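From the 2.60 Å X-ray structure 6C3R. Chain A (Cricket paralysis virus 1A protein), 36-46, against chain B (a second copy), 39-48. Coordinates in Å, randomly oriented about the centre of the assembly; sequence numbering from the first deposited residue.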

# COMPACT_ATOMS: atom_id res chain seq x y z
N LEU A 36 -14.79 11.43 -11.44
CA LEU A 36 -13.42 11.01 -11.12
C LEU A 36 -12.71 11.91 -10.14
O LEU A 36 -11.76 11.48 -9.49
CB LEU A 36 -12.57 10.93 -12.38
CG LEU A 36 -12.83 9.76 -13.31
CD1 LEU A 36 -12.00 9.91 -14.57
CD2 LEU A 36 -12.55 8.43 -12.63
N LEU A 37 -13.18 13.15 -10.03
CA LEU A 37 -12.62 14.11 -9.08
C LEU A 37 -13.07 13.77 -7.66
O LEU A 37 -12.32 14.01 -6.72
CB LEU A 37 -12.99 15.55 -9.48
CG LEU A 37 -11.83 16.55 -9.50
CD1 LEU A 37 -10.61 16.02 -10.24
CD2 LEU A 37 -12.30 17.86 -10.13
N ASP A 38 -14.25 13.17 -7.50
CA ASP A 38 -14.70 12.65 -6.19
C ASP A 38 -13.85 11.47 -5.69
O ASP A 38 -13.85 11.17 -4.48
CB ASP A 38 -16.17 12.20 -6.23
CG ASP A 38 -17.14 13.33 -6.58
OD1 ASP A 38 -16.73 14.52 -6.60
OD2 ASP A 38 -18.31 13.01 -6.86
N LEU A 39 -13.14 10.81 -6.61
CA LEU A 39 -12.21 9.72 -6.27
C LEU A 39 -10.74 10.16 -6.10
O LEU A 39 -9.86 9.29 -5.97
CB LEU A 39 -12.32 8.62 -7.32
CG LEU A 39 -13.71 8.00 -7.49
CD1 LEU A 39 -13.71 7.08 -8.70
CD2 LEU A 39 -14.14 7.25 -6.25
N GLU A 40 -10.47 11.47 -6.07
CA GLU A 40 -9.11 11.99 -5.89
C GLU A 40 -8.85 12.52 -4.47
O GLU A 40 -9.75 12.62 -3.64
CB GLU A 40 -8.79 13.04 -6.97
CG GLU A 40 -8.51 12.40 -8.33
CD GLU A 40 -8.16 13.39 -9.44
OE1 GLU A 40 -7.77 14.54 -9.14
OE2 GLU A 40 -8.28 12.99 -10.63
N SER A 41 -7.58 12.82 -4.21
CA SER A 41 -7.11 13.36 -2.94
C SER A 41 -6.28 14.58 -3.21
O SER A 41 -5.90 14.83 -4.35
CB SER A 41 -6.21 12.33 -2.24
OG SER A 41 -4.95 12.22 -2.89
N GLU A 42 -6.00 15.35 -2.16
CA GLU A 42 -4.96 16.37 -2.21
C GLU A 42 -3.93 15.93 -1.19
O GLU A 42 -4.29 15.72 -0.04
CB GLU A 42 -5.50 17.78 -1.89
CG GLU A 42 -4.60 18.90 -2.42
CD GLU A 42 -5.01 20.30 -1.98
OE1 GLU A 42 -5.33 20.51 -0.79
OE2 GLU A 42 -4.98 21.22 -2.84
N CYS A 43 -2.68 15.75 -1.62
CA CYS A 43 -1.68 15.09 -0.79
C CYS A 43 -0.26 15.65 -0.94
O CYS A 43 0.31 15.61 -2.03
CB CYS A 43 -1.73 13.56 -1.04
SG CYS A 43 -1.11 12.46 0.27
N TYR A 44 0.28 16.15 0.17
CA TYR A 44 1.64 16.69 0.22
C TYR A 44 2.36 16.04 1.38
O TYR A 44 1.87 16.08 2.50
CB TYR A 44 1.64 18.21 0.47
CG TYR A 44 0.66 19.00 -0.37
CD1 TYR A 44 1.05 19.54 -1.60
CD2 TYR A 44 -0.65 19.23 0.06
CE1 TYR A 44 0.16 20.26 -2.38
CE2 TYR A 44 -1.55 19.95 -0.71
CZ TYR A 44 -1.14 20.46 -1.93
OH TYR A 44 -2.02 21.19 -2.71
N CYS A 45 3.51 15.43 1.11
CA CYS A 45 4.51 15.21 2.16
C CYS A 45 5.35 16.47 2.21
O CYS A 45 5.74 16.97 1.16
CB CYS A 45 5.43 14.02 1.84
SG CYS A 45 4.75 12.68 0.85
N MET A 46 5.62 17.00 3.41
CA MET A 46 6.58 18.12 3.54
C MET A 46 8.00 17.60 3.81
O MET A 46 8.21 16.43 4.12
CB MET A 46 6.16 19.14 4.62
CG MET A 46 4.71 19.65 4.52
SD MET A 46 3.53 18.84 5.63
CE MET A 46 4.05 19.44 7.24
N LEU B 39 8.85 13.84 8.85
CA LEU B 39 8.29 12.61 8.25
C LEU B 39 6.75 12.58 8.37
O LEU B 39 6.19 11.82 9.17
CB LEU B 39 8.90 11.37 8.93
CG LEU B 39 10.43 11.23 9.03
CD1 LEU B 39 10.78 10.23 10.11
CD2 LEU B 39 11.03 10.84 7.69
N GLU B 40 6.07 13.39 7.57
CA GLU B 40 4.64 13.60 7.73
C GLU B 40 3.95 13.90 6.41
O GLU B 40 4.60 14.13 5.39
CB GLU B 40 4.40 14.74 8.74
CG GLU B 40 3.00 14.81 9.33
CD GLU B 40 2.89 15.78 10.50
OE1 GLU B 40 3.93 16.28 10.98
OE2 GLU B 40 1.74 16.02 10.92
N SER B 41 2.62 13.84 6.44
CA SER B 41 1.78 14.37 5.38
C SER B 41 0.63 15.18 5.96
O SER B 41 0.25 15.02 7.13
CB SER B 41 1.17 13.24 4.56
OG SER B 41 2.13 12.26 4.26
N GLU B 42 0.10 16.07 5.12
CA GLU B 42 -1.19 16.67 5.35
C GLU B 42 -1.99 16.31 4.10
O GLU B 42 -1.82 16.94 3.05
CB GLU B 42 -1.06 18.20 5.54
CG GLU B 42 -1.93 18.79 6.64
CD GLU B 42 -1.46 18.43 8.06
OE1 GLU B 42 -0.24 18.48 8.33
OE2 GLU B 42 -2.33 18.11 8.91
N CYS B 43 -2.80 15.25 4.19
CA CYS B 43 -3.69 14.92 3.07
C CYS B 43 -5.06 14.33 3.38
O CYS B 43 -5.26 13.66 4.39
CB CYS B 43 -2.95 14.17 1.95
SG CYS B 43 -2.51 12.41 1.81
N TYR B 44 -5.99 14.66 2.49
CA TYR B 44 -7.40 14.34 2.64
C TYR B 44 -7.97 13.83 1.32
O TYR B 44 -7.45 14.12 0.25
CB TYR B 44 -8.22 15.58 3.06
CG TYR B 44 -7.59 16.44 4.13
CD1 TYR B 44 -7.58 16.04 5.47
CD2 TYR B 44 -7.00 17.67 3.80
CE1 TYR B 44 -7.00 16.84 6.46
CE2 TYR B 44 -6.42 18.47 4.78
CZ TYR B 44 -6.42 18.06 6.10
OH TYR B 44 -5.85 18.86 7.07
N CYS B 45 -9.05 13.07 1.46
CA CYS B 45 -9.88 12.61 0.35
C CYS B 45 -10.93 13.68 0.02
O CYS B 45 -10.83 14.81 0.50
CB CYS B 45 -10.56 11.29 0.75
SG CYS B 45 -9.40 9.99 1.23
N MET B 46 -11.90 13.33 -0.82
CA MET B 46 -13.02 14.21 -1.16
C MET B 46 -14.32 13.62 -0.64
O MET B 46 -14.97 14.18 0.24
CB MET B 46 -13.08 14.42 -2.67
CG MET B 46 -12.44 15.72 -3.13
SD MET B 46 -13.57 17.10 -2.88
CE MET B 46 -14.71 16.91 -4.26
N ASP B 47 -14.68 12.47 -1.18
CA ASP B 47 -15.96 11.82 -0.92
C ASP B 47 -15.87 11.09 0.43
O ASP B 47 -14.83 11.12 1.09
CB ASP B 47 -16.22 10.84 -2.08
CG ASP B 47 -17.65 10.42 -2.22
OD1 ASP B 47 -18.27 10.03 -1.21
OD2 ASP B 47 -18.16 10.46 -3.36
N ASP B 48 -16.96 10.45 0.86
CA ASP B 48 -16.88 9.35 1.83
C ASP B 48 -15.80 8.31 1.42
O ASP B 48 -15.13 7.73 2.28
CB ASP B 48 -18.24 8.68 2.00
CG ASP B 48 -18.19 7.46 2.91
OD1 ASP B 48 -17.63 7.57 4.03
OD2 ASP B 48 -18.71 6.40 2.51
O HOH W 1 5.96 16.53 6.13

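Two strands that lie side by side, antiparallel, can satisfy each other's backbone groups, and the contact between two copies of the cricket paralysis virus 1A protein is a compact example. The strands around Cys A43 and Cys B43 run antiparallel, at 173°, with these two residues facing each other at the centre. On each side of this pair lies a hydrogen-bonded pair. In one, Glu A42 N donates to Tyr B44 O at 3.1 Å, and Tyr B44 N returns a bond to Glu A42 O at 3.2 Å, although the position of that oxygen is less certain. In the other, Glu B42 N donates to Tyr A44 O at 3.2 Å. The same carbonyl also receives a CA-H...O contact, Ser B41 CA to Tyr A44 O at 3.4 Å.

Farther along, the strands no longer bond directly and a water takes over: it accepts a weak bond from Met A46 N at 2.8 Å and lies 2.9 Å from Glu B40 O, to which it donates another weak one. Cys A45 CA approaches that carbonyl, Glu B40 O, at 3.4 Å.

Alternation sorts the side chains. The cysteines at the centre share a face, and a non-hydrogen-bonded pair brings their CA atoms to 4.4 Å, so the sulfurs can join: Cys A43 SG and Cys B43 SG are 2.1 Å apart, a disulfide with chi3 of -44°. Its chi1 angles differ, t in chain A and p in chain B. Both buried serines have their hydroxyls hydrogen-bonded elsewhere in the structure. The opposite face carries glutamates and tyrosines, polar enough for exposure; Tyr A44 OH donates weakly to Glu A42 OE2 at 3.0 Å, within its own strand.

Beyond the strands, Met B46 packs its CB 3.8 Å from Asp A38 O. Together the stretches bury 676 Å².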